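Local coordinates for protein tubulin-binding cofactor A (Leishmania major, PDB 4CQI) that probably acts early in the tubulin folding pathway, capturing beta-tubulin and holding it in a quasi-native conformation, at residues T38-D41 with L42-A45; A45-E48 with V49-L53; K72-D75 with E76-M80. All coordinates share one frame; numbering follows the deposited sequence.

Contact 1: residues T38-D41 with L42-A45; sequences TIKD and LEFA. With GOL (glycerol), chain C.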
ATOM      1  N   THR A  38       0.044  -1.353   3.773  1.00 15.39           N
ATOM      2  CA  THR A  38       0.504  -0.620   2.591  1.00 14.85           C
ATOM      3  C   THR A  38      -0.329  -0.977   1.361  1.00 14.50           C
ATOM      4  O   THR A  38      -0.544  -0.146   0.478  1.00 14.88           O
ATOM      5  CB  THR A  38       2.000  -0.819   2.278  1.00 16.63           C
ATOM      6  OG1 THR A  38       2.234  -2.168   1.820  1.00 16.86           O
ATOM      7  CG2 THR A  38       2.883  -0.538   3.516  1.00 17.45           C
ATOM      8  N   ILE A  39      -0.803  -2.216   1.271  1.00 13.69           N
ATOM      9  CA  ILE A  39      -1.600  -2.579   0.108  1.00 13.95           C
ATOM     10  C   ILE A  39      -2.982  -1.881   0.155  1.00 15.52           C
ATOM     11  O   ILE A  39      -3.450  -1.358  -0.853  1.00 13.90           O
ATOM     12  CB  ILE A  39      -1.704  -4.101  -0.039  1.00 13.49           C
ATOM     13  CG1 ILE A  39      -0.311  -4.672  -0.252  1.00 13.13           C
ATOM     14  CG2 ILE A  39      -2.607  -4.507  -1.195  1.00 14.56           C
ATOM     15  CD1 ILE A  39      -0.239  -6.172  -0.083  1.00 12.90           C
ATOM     16  N   LYS A  40      -3.623  -1.879   1.331  1.00 15.58           N
ATOM     17  CA  LYS A  40      -4.896  -1.203   1.490  1.00 17.18           C
ATOM     18  C   LYS A  40      -4.719   0.302   1.226  1.00 16.01           C
ATOM     19  O   LYS A  40      -5.552   0.920   0.539  1.00 14.26           O
ATOM     20  CB  LYS A  40      -5.481  -1.462   2.887  1.00 19.93           C
ATOM     21  CG  LYS A  40      -5.729  -2.934   3.230  1.00 26.14           C
ATOM     22  CD  LYS A  40      -6.725  -3.597   2.298  1.00 31.49           C
ATOM     23  CE  LYS A  40      -7.357  -4.833   2.960  1.00 35.89           C
ATOM     24  NZ  LYS A  40      -8.187  -5.642   2.009  1.00 41.86           N
ATOM     25  N   ASP A  41      -3.609   0.863   1.696  1.00 15.99           N
ATOM     26  CA  ASP A  41      -3.290   2.285   1.403  1.00 15.50           C
ATOM     27  C   ASP A  41      -3.336   2.592  -0.082  1.00 15.30           C
ATOM     28  O   ASP A  41      -3.868   3.632  -0.493  1.00 12.81           O
ATOM     29  CB  ASP A  41      -1.930   2.739   2.006  1.00 15.64           C
ATOM     30  CG  ASP A  41      -1.938   2.841   3.543  1.00 17.33           C
ATOM     31  OD1 ASP A  41      -3.039   2.895   4.134  1.00 18.76           O
ATOM     32  OD2 ASP A  41      -0.838   2.827   4.151  1.00 17.22           O
ATOM     33  N   LEU A  42      -2.729   1.737  -0.899  1.00 13.42           N
ATOM     34  CA  LEU A  42      -2.714   2.007  -2.328  1.00 13.51           C
ATOM     35  C   LEU A  42      -4.145   1.925  -2.879  1.00 13.62           C
ATOM     36  O   LEU A  42      -4.547   2.738  -3.709  1.00 12.66           O
ATOM     37  CB  LEU A  42      -1.801   1.025  -3.048  1.00 13.39           C
ATOM     38  CG  LEU A  42      -1.813   1.081  -4.557  1.00 14.04           C
ATOM     39  CD1 LEU A  42      -1.387   2.468  -5.093  1.00 12.31           C
ATOM     40  CD2 LEU A  42      -0.968  -0.069  -5.115  1.00 14.79           C
ATOM     41  N   GLU A  43      -4.911   0.926  -2.440  1.00 14.16           N
ATOM     42  CA  GLU A  43      -6.289   0.761  -2.946  1.00 15.29           C
ATOM     43  C   GLU A  43      -7.103   2.007  -2.661  1.00 14.24           C
ATOM     44  O   GLU A  43      -7.790   2.539  -3.555  1.00 12.79           O
ATOM     45  CB  GLU A  43      -6.997  -0.460  -2.327  1.00 18.20           C
ATOM     46  CG  GLU A  43      -6.295  -1.788  -2.608  1.00 22.67           C
ATOM     47  CD  GLU A  43      -6.860  -3.014  -1.850  1.00 26.89           C
ATOM     48  OE1 GLU A  43      -7.648  -2.846  -0.877  1.00 29.79           O
ATOM     49  OE2 GLU A  43      -6.481  -4.159  -2.227  1.00 26.54           O
ATOM     50  N   PHE A  44      -7.001   2.503  -1.432  1.00 13.32           N
ATOM     51  CA  PHE A  44      -7.780   3.714  -1.082  1.00 13.83           C
ATOM     52  C   PHE A  44      -7.250   4.930  -1.846  1.00 13.69           C
ATOM     53  O   PHE A  44      -8.058   5.762  -2.289  1.00 14.12           O
ATOM     54  CB  PHE A  44      -7.782   3.970   0.412  1.00 14.26           C
ATOM     55  CG  PHE A  44      -8.585   2.991   1.208  1.00 15.77           C
ATOM     56  CD1 PHE A  44      -9.963   2.891   1.051  1.00 16.61           C
ATOM     57  CD2 PHE A  44      -7.978   2.189   2.152  1.00 17.51           C
ATOM     58  CE1 PHE A  44     -10.686   2.017   1.833  1.00 17.81           C
ATOM     59  CE2 PHE A  44      -8.702   1.285   2.921  1.00 18.42           C
ATOM     60  CZ  PHE A  44     -10.059   1.186   2.753  1.00 18.06           C
ATOM     61  N   ALA A  45      -5.921   5.039  -2.016  1.00 14.11           N
ATOM     62  CA  ALA A  45      -5.295   6.142  -2.765  1.00 14.13           C
ATOM     63  C   ALA A  45      -5.741   6.215  -4.238  1.00 13.84           C
ATOM     64  O   ALA A  45      -6.046   7.301  -4.770  1.00 12.65           O
ATOM     65  CB  ALA A  45      -3.758   6.074  -2.667  1.00 14.23           C
TER
HETATM   66  C1  GOL C1127      -5.697  -6.331   0.116  1.00 39.96           C
HETATM   67  O1  GOL C1127      -5.978  -6.644  -1.257  1.00 40.45           O
HETATM   68  C2  GOL C1127      -5.187  -7.577   0.854  1.00 40.24           C
HETATM   69  O2  GOL C1127      -5.716  -7.667   2.194  1.00 44.10           O
HETATM   70  C3  GOL C1127      -3.657  -7.558   0.896  1.00 38.71           C
HETATM   71  O3  GOL C1127      -3.156  -8.769   1.457  1.00 34.24           O

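Contact 2: residues A45-E48 with V49-L53; sequences AKRE and VEREL. With SO4 (sulfate ion), chain B.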
ATOM      1  N   ALA A  45      -5.921   5.039  -2.016  1.00 14.11           N
ATOM      2  CA  ALA A  45      -5.295   6.142  -2.765  1.00 14.13           C
ATOM      3  C   ALA A  45      -5.741   6.215  -4.238  1.00 13.84           C
ATOM      4  O   ALA A  45      -6.046   7.301  -4.770  1.00 12.65           O
ATOM      5  CB  ALA A  45      -3.758   6.074  -2.667  1.00 14.23           C
ATOM      6  N   LYS A  46      -5.817   5.058  -4.886  1.00 13.30           N
ATOM      7  CA  LYS A  46      -6.342   4.956  -6.240  1.00 13.79           C
ATOM      8  C   LYS A  46      -7.834   5.357  -6.352  1.00 13.84           C
ATOM      9  O   LYS A  46      -8.189   6.082  -7.289  1.00 14.34           O
ATOM     10  CB  LYS A  46      -6.153   3.532  -6.802  1.00 14.72           C
ATOM     11  CG  LYS A  46      -4.685   3.215  -7.064  1.00 16.77           C
ATOM     12  CD  LYS A  46      -4.397   1.817  -7.578  1.00 20.78           C
ATOM     13  CE  LYS A  46      -4.834   1.623  -9.014  1.00 24.17           C
ATOM     14  NZ  LYS A  46      -4.417   0.246  -9.467  1.00 28.12           N
ATOM     15  N   ARG A  47      -8.670   4.903  -5.425  1.00 13.62           N
ATOM     16  CA  ARG A  47     -10.086   5.299  -5.385  1.00 14.17           C
ATOM     17  C   ARG A  47     -10.190   6.807  -5.218  1.00 15.61           C
ATOM     18  O   ARG A  47     -11.023   7.484  -5.878  1.00 13.10           O
ATOM     19  CB  ARG A  47     -10.820   4.567  -4.233  1.00 15.30           C
ATOM     20  CG  ARG A  47     -10.994   3.087  -4.545  1.00 16.89           C
ATOM     21  CD  ARG A  47     -11.650   2.300  -3.432  1.00 19.19           C
ATOM     22  NE  ARG A  47     -12.962   2.866  -3.118  1.00 20.54           N
ATOM     23  CZ  ARG A  47     -13.576   2.761  -1.942  1.00 23.35           C
ATOM     24  NH1 ARG A  47     -13.066   2.021  -0.972  1.00 21.99           N
ATOM     25  NH2 ARG A  47     -14.739   3.386  -1.755  1.00 26.07           N
ATOM     26  N   GLU A  48      -9.312   7.352  -4.359  1.00 14.30           N
ATOM     27  CA  GLU A  48      -9.338   8.805  -4.081  1.00 14.89           C
ATOM     28  C   GLU A  48      -8.896   9.652  -5.262  1.00 15.56           C
ATOM     29  O   GLU A  48      -9.467  10.728  -5.462  1.00 14.83           O
ATOM     30  CB  GLU A  48      -8.553   9.104  -2.773  1.00 15.41           C
ATOM     31  CG  GLU A  48      -8.648  10.550  -2.301  1.00 16.63           C
ATOM     32  CD  GLU A  48     -10.064  11.002  -2.001  1.00 16.95           C
ATOM     33  OE1 GLU A  48     -11.019  10.185  -1.811  1.00 16.80           O
ATOM     34  OE2 GLU A  48     -10.206  12.238  -1.945  1.00 18.26           O
ATOM     35  N   VAL A  49      -7.928   9.209  -6.088  1.00 14.97           N
ATOM     36  CA  VAL A  49      -7.624   9.888  -7.329  1.00 16.63           C
ATOM     37  C   VAL A  49      -8.893  10.125  -8.134  1.00 17.95           C
ATOM     38  O   VAL A  49      -9.167  11.263  -8.568  1.00 17.75           O
ATOM     39  CB  VAL A  49      -6.607   9.105  -8.206  1.00 17.54           C
ATOM     40  CG1 VAL A  49      -6.609   9.637  -9.653  1.00 20.15           C
ATOM     41  CG2 VAL A  49      -5.222   9.199  -7.590  1.00 16.50           C
ATOM     42  N   GLU A  50      -9.671   9.070  -8.330  1.00 19.15           N
ATOM     43  CA  GLU A  50     -10.878   9.198  -9.134  1.00 21.48           C
ATOM     44  C   GLU A  50     -11.820  10.219  -8.531  1.00 21.14           C
ATOM     45  O   GLU A  50     -12.346  11.070  -9.249  1.00 21.58           O
ATOM     46  CB  GLU A  50     -11.563   7.835  -9.332  1.00 25.52           C
ATOM     47  CG  GLU A  50     -10.680   6.802 -10.032  1.00 28.68           C
ATOM     48  CD  GLU A  50     -10.108   7.282 -11.356  1.00 32.70           C
ATOM     49  OE1 GLU A  50     -10.903   7.788 -12.184  1.00 35.10           O
ATOM     50  OE2 GLU A  50      -8.869   7.155 -11.573  1.00 33.17           O
ATOM     51  N   ARG A  51     -11.993  10.173  -7.217  1.00 22.08           N
ATOM     52  CA  ARG A  51     -12.794  11.171  -6.500  1.00 23.69           C
ATOM     53  C   ARG A  51     -12.263  12.590  -6.607  1.00 26.14           C
ATOM     54  O   ARG A  51     -13.068  13.544  -6.721  1.00 24.53           O
ATOM     55  CB  ARG A  51     -12.888  10.827  -5.029  1.00 23.45           C
ATOM     56  CG  ARG A  51     -13.599   9.494  -4.829  1.00 25.46           C
ATOM     57  CD  ARG A  51     -14.008   9.344  -3.407  1.00 28.30           C
ATOM     58  NE  ARG A  51     -14.989   8.280  -3.253  1.00 33.18           N
ATOM     59  CZ  ARG A  51     -15.901   8.231  -2.289  1.00 33.92           C
ATOM     60  NH1 ARG A  51     -15.977   9.218  -1.402  1.00 35.71           N
ATOM     61  NH2 ARG A  51     -16.735   7.191  -2.221  1.00 33.14           N
ATOM     62  N   GLU A  52     -10.945  12.749  -6.557  1.00 22.16           N
ATOM     63  CA  GLU A  52     -10.352  14.099  -6.631  1.00 23.29           C
ATOM     64  C   GLU A  52     -10.579  14.706  -7.985  1.00 24.53           C
ATOM     65  O   GLU A  52     -10.781  15.926  -8.099  1.00 25.25           O
ATOM     66  CB  GLU A  52      -8.865  14.119  -6.333  1.00 22.59           C
ATOM     67  CG  GLU A  52      -8.427  13.643  -4.934  1.00 22.57           C
ATOM     68  CD  GLU A  52      -8.642  14.611  -3.763  1.00 22.49           C
ATOM     69  OE1 GLU A  52      -9.524  15.510  -3.810  1.00 19.42           O
ATOM     70  OE2 GLU A  52      -7.922  14.418  -2.758  1.00 21.72           O
ATOM     71  N   LEU A  53     -10.545  13.869  -9.017  1.00 23.57           N
ATOM     72  CA  LEU A  53     -10.831  14.290 -10.372  1.00 26.86           C
ATOM     73  C   LEU A  53     -12.316  14.700 -10.533  1.00 30.74           C
ATOM     74  O   LEU A  53     -12.640  15.621 -11.291  1.00 32.66           O
ATOM     75  CB  LEU A  53     -10.471  13.192 -11.365  1.00 25.68           C
ATOM     76  CG  LEU A  53      -8.976  12.925 -11.633  1.00 26.29           C
ATOM     77  CD1 LEU A  53      -8.714  11.566 -12.290  1.00 26.64           C
ATOM     78  CD2 LEU A  53      -8.382  14.027 -12.494  1.00 26.36           C
TER
HETATM   79  S   SO4 B1126     -15.915   5.017  -5.000  1.00 31.91           S
HETATM   80  O1  SO4 B1126     -15.758   6.458  -5.333  1.00 33.81           O
HETATM   81  O2  SO4 B1126     -16.797   4.300  -5.949  1.00 37.40           O
HETATM   82  O3  SO4 B1126     -16.507   4.951  -3.636  1.00 29.34           O
HETATM   83  O4  SO4 B1126     -14.608   4.328  -5.037  1.00 34.35           O
HETATM   84  O   HOH W   1      -7.444   5.689  -9.860  1.00 28.81           O
HETATM   85  O   HOH W   2     -13.399  11.274  -0.909  1.00 22.31           O

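Contact 3: residues K72-D75 with E76-M80; sequences KVVD and EAQMM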
ATOM      1  N   LYS A  72      -4.089  21.390  -7.831  1.00 21.63           N
ATOM      2  CA  LYS A  72      -2.894  21.019  -7.070  1.00 25.02           C
ATOM      3  C   LYS A  72      -3.110  19.738  -6.229  1.00 22.90           C
ATOM      4  O   LYS A  72      -2.230  18.874  -6.159  1.00 19.94           O
ATOM      5  CB  LYS A  72      -2.450  22.192  -6.177  1.00 29.64           C
ATOM      6  CG  LYS A  72      -1.778  23.327  -6.979  1.00 33.95           C
ATOM      7  CD  LYS A  72      -1.890  24.708  -6.329  1.00 39.35           C
ATOM      8  CE  LYS A  72      -1.450  25.816  -7.297  1.00 41.58           C
ATOM      9  NZ  LYS A  72      -1.921  27.182  -6.903  1.00 46.01           N
ATOM     10  N   VAL A  73      -4.297  19.597  -5.627  1.00 19.65           N
ATOM     11  CA  VAL A  73      -4.632  18.379  -4.859  1.00 18.47           C
ATOM     12  C   VAL A  73      -4.722  17.139  -5.773  1.00 18.33           C
ATOM     13  O   VAL A  73      -4.261  16.069  -5.372  1.00 16.99           O
ATOM     14  CB  VAL A  73      -5.934  18.575  -4.084  1.00 20.35           C
ATOM     15  CG1 VAL A  73      -6.461  17.283  -3.467  1.00 19.10           C
ATOM     16  CG2 VAL A  73      -5.776  19.664  -3.029  1.00 21.36           C
ATOM     17  N   VAL A  74      -5.298  17.296  -6.969  1.00 17.20           N
ATOM     18  CA  VAL A  74      -5.395  16.205  -7.952  1.00 18.35           C
ATOM     19  C   VAL A  74      -3.996  15.757  -8.368  1.00 17.67           C
ATOM     20  O   VAL A  74      -3.702  14.540  -8.427  1.00 18.43           O
ATOM     21  CB  VAL A  74      -6.231  16.612  -9.189  1.00 17.18           C
ATOM     22  CG1 VAL A  74      -6.067  15.615 -10.323  1.00 18.48           C
ATOM     23  CG2 VAL A  74      -7.710  16.770  -8.795  1.00 17.87           C
ATOM     24  N   ASP A  75      -3.115  16.725  -8.613  1.00 16.35           N
ATOM     25  CA  ASP A  75      -1.758  16.391  -9.027  1.00 17.22           C
ATOM     26  C   ASP A  75      -1.043  15.618  -7.918  1.00 16.65           C
ATOM     27  O   ASP A  75      -0.365  14.594  -8.156  1.00 14.15           O
ATOM     28  CB  ASP A  75      -0.997  17.653  -9.431  1.00 18.52           C
ATOM     29  CG  ASP A  75       0.338  17.333 -10.120  1.00 21.69           C
ATOM     30  OD1 ASP A  75       0.382  16.440 -11.010  1.00 18.65           O
ATOM     31  OD2 ASP A  75       1.364  17.914  -9.728  1.00 22.60           O
ATOM     32  N   GLU A  76      -1.202  16.092  -6.687  1.00 15.71           N
ATOM     33  CA  GLU A  76      -0.668  15.361  -5.540  1.00 16.87           C
ATOM     34  C   GLU A  76      -1.285  13.986  -5.321  1.00 17.22           C
ATOM     35  O   GLU A  76      -0.566  13.078  -4.941  1.00 19.73           O
ATOM     36  CB  GLU A  76      -0.746  16.241  -4.273  1.00 17.49           C
ATOM     37  CG  GLU A  76       0.074  17.559  -4.370  1.00 17.93           C
ATOM     38  CD  GLU A  76       1.562  17.356  -4.576  1.00 19.35           C
ATOM     39  OE1 GLU A  76       2.099  16.333  -4.116  1.00 19.74           O
ATOM     40  OE2 GLU A  76       2.221  18.220  -5.202  1.00 20.01           O
ATOM     41  N   ALA A  77      -2.601  13.836  -5.521  1.00 16.49           N
ATOM     42  CA  ALA A  77      -3.255  12.546  -5.451  1.00 16.37           C
ATOM     43  C   ALA A  77      -2.634  11.536  -6.438  1.00 16.68           C
ATOM     44  O   ALA A  77      -2.382  10.354  -6.092  1.00 14.17           O
ATOM     45  CB  ALA A  77      -4.724  12.684  -5.694  1.00 17.16           C
ATOM     46  N   GLN A  78      -2.310  12.024  -7.628  1.00 15.89           N
ATOM     47  CA  GLN A  78      -1.743  11.168  -8.645  1.00 16.46           C
ATOM     48  C   GLN A  78      -0.359  10.775  -8.269  1.00 16.89           C
ATOM     49  O   GLN A  78       0.042   9.667  -8.536  1.00 16.56           O
ATOM     50  CB  GLN A  78      -1.818  11.849  -9.993  1.00 18.53           C
ATOM     51  CG  GLN A  78      -3.280  11.909 -10.428  1.00 20.30           C
ATOM     52  CD  GLN A  78      -3.492  12.514 -11.769  1.00 23.65           C
ATOM     53  OE1 GLN A  78      -3.950  11.835 -12.719  1.00 27.86           O
ATOM     54  NE2 GLN A  78      -3.076  13.758 -11.900  1.00 20.90           N
ATOM     55  N   MET A  79       0.392  11.666  -7.637  1.00 14.83           N
ATOM     56  CA  MET A  79       1.758  11.309  -7.227  1.00 16.22           C
ATOM     57  C   MET A  79       1.790  10.418  -5.986  1.00 15.95           C
ATOM     58  O   MET A  79       2.787   9.711  -5.715  1.00 14.36           O
ATOM     59  CB  MET A  79       2.513  12.583  -6.892  1.00 17.41           C
ATOM     60  CG  MET A  79       2.494  13.461  -8.072  1.00 21.03           C
ATOM     61  SD  MET A  79       3.838  12.820  -8.955  1.00 24.13           S
ATOM     62  CE  MET A  79       4.758  14.267  -8.455  1.00 18.41           C
ATOM     63  N   MET A  80       0.707  10.454  -5.223  1.00 15.30           N
ATOM     64  CA  MET A  80       0.597   9.541  -4.083  1.00 15.53           C
ATOM     65  C   MET A  80       0.393   8.071  -4.504  1.00 14.03           C
ATOM     66  O   MET A  80       0.643   7.167  -3.697  1.00 13.99           O
ATOM     67  CB  MET A  80      -0.477  10.011  -3.091  1.00 17.50           C
ATOM     68  CG  MET A  80       0.061  11.138  -2.189  1.00 18.77           C
ATOM     69  SD  MET A  80       1.390  10.663  -1.040  1.00 25.42           S
ATOM     70  CE  MET A  80       0.620   9.123  -0.654  1.00 22.03           C
TER
HETATM   71  O   HOH W   3       0.743  20.371  -5.958  1.00 31.16           O

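Contact 1: residues T38-D41 with L42-A45
K40 and F44 are joined through the backbone, F44 N donating to K40 O at 2.9 Å, as one of four successive i to i+4 bonds that make T38-D41 and L42-A45 a single run of alpha helix. This run belongs to helix 23-62 of the three-helix TBCA fold, in a region predicted to form a coiled coil. On the side where the glycerol lies, K40 and E43 run alongside each other. The lysine chain bends at chi2 (-61°), which brings its CD to 3.4 Å from E43 OE1, whereas its ammonium NZ stays 4.1 Å from that oxygen, beyond salt-bridge range. The opposite charges probably attract each other at this distance without forming a direct pair. The glycerol, probably from the crystallisation liquor, bridges the two side chains: its O1 donates to E43 OE2 at 2.7 Å, and its O2 accepts a weak bond from K40 NZ. I39 supplies the apolar side of this small site, with CG2 and CD1 against the glycerol carbons, and D121 holds the same molecule from helix 109-125. Toward helix 67-100, L42 packs on S84 and I88, while the D41 carboxylate reaches R87 of that helix in a salt bridge. The F44 ring remains close to the preceding turn, with CD2 just 3.2 Å from K40 O.

Contact 2: residues A45-E48 with V49-L53
R47 and R51, one helical turn apart, bring their guanidinium groups to the same sulfate, each turning an edge toward it with the sulfur near its plane. R47 approaches with a bend at chi3 (58°), donating from NE to O4 of the ion at 2.9 Å and from NH2 to O3. R51 is extended from CG to NE and donates from NE to O1 and from NH2 to O3, the latter at 2.7 Å. Sulfate O3 is thus shared by both arginines, and the anion, probably from the crystallisation liquor, probably offsets the two positive charges whose NH2 atoms lie 4.3 Å apart. E48 crosses R51 at about a right angle, its carboxylate plane turned 44° from the guanidinium. Its OE1 rests 3.5 Å from R51 CD, and the polar link is made by a water that donates to E48 OE1 and accepts a weak bond from R51 NH1. The carboxylate of E48 also meets that of E52, with their planes 76° apart and the two OE2 atoms separated by 3.3 Å. Such a pairing of acids would probably be costly alone, but R55 forms salt bridges to E48 OE2 and E52 OE1, which probably relieves it. A second water joins K46 O to E50 OE2. R47, E50 and R51 lie on the exposed flank of helix 23-62, whose other flank packs on helix 67-100: V49 against V81 and L53 against V74. E52 lies at the border, against V73 and V74, with Q70 NE2 hydrogen-bonded to its OE1.

Contact 3: residues K72-D75 with E76-M80
V74 and Q78 extend in parallel from successive turns, with Q78 NE2 3.9 Å from V74 CG1. The glutamine chain, extended beyond CG, also runs past the carbonyl of its partner, where CG approaches V74 O to 3.3 Å; that oxygen accepts its hydrogen bond from Q78 N. The other backbone groups follow the same i to i+4 pattern: E76 N donates to K72 O, A77 N to V73 O at 2.8 Å, and M79 N to D75 O at 3.1 Å. This is regular alpha helix, a part of helix 67-100, which returns antiparallel to helix 23-62 in the helical bundle of the TBCA family. K72 O has a second, weak donor in a water molecule, which also donates to E76 OE2 at 2.7 Å. The bend of the E76 chain at chi2 (-61°) folds its carboxylate back toward the preceding turn, where the water bridges the two oxygens. M79 bends back along the preceding turn, with CG 3.1 Å from D75 O. The inner flank offers apolar side chains: V74 packs on L53, and V73, V74 and A77 lie against E52 of helix 23-62. At the next residue after M79, M80 N donates to E76 O, and M80 O is hydrogen-bonded to the hydroxyl of S84.

In the fold
From the N terminus the chain first meets contact 1, on helix 23-62, and passes straight into contact 2, which begins at A45 where contact 1 ends; their centres lie 11 Å apart. After a turn between the helices, helix 67-100 comes back alongside and carries contact 3. No contact closes a loop, since each joins neighbouring turns of one helix, and apart from the shared A45 they run in series, neither nested nor crossed. Contact 3 touches contact 2, with V49 CG2 3.4 Å from A77 O, but stops about 5 Å, nearest atoms, from contact 1. Contacts 2 and 3 thus meet at the interface between the two helices, tying helix 23-62 to helix 67-100.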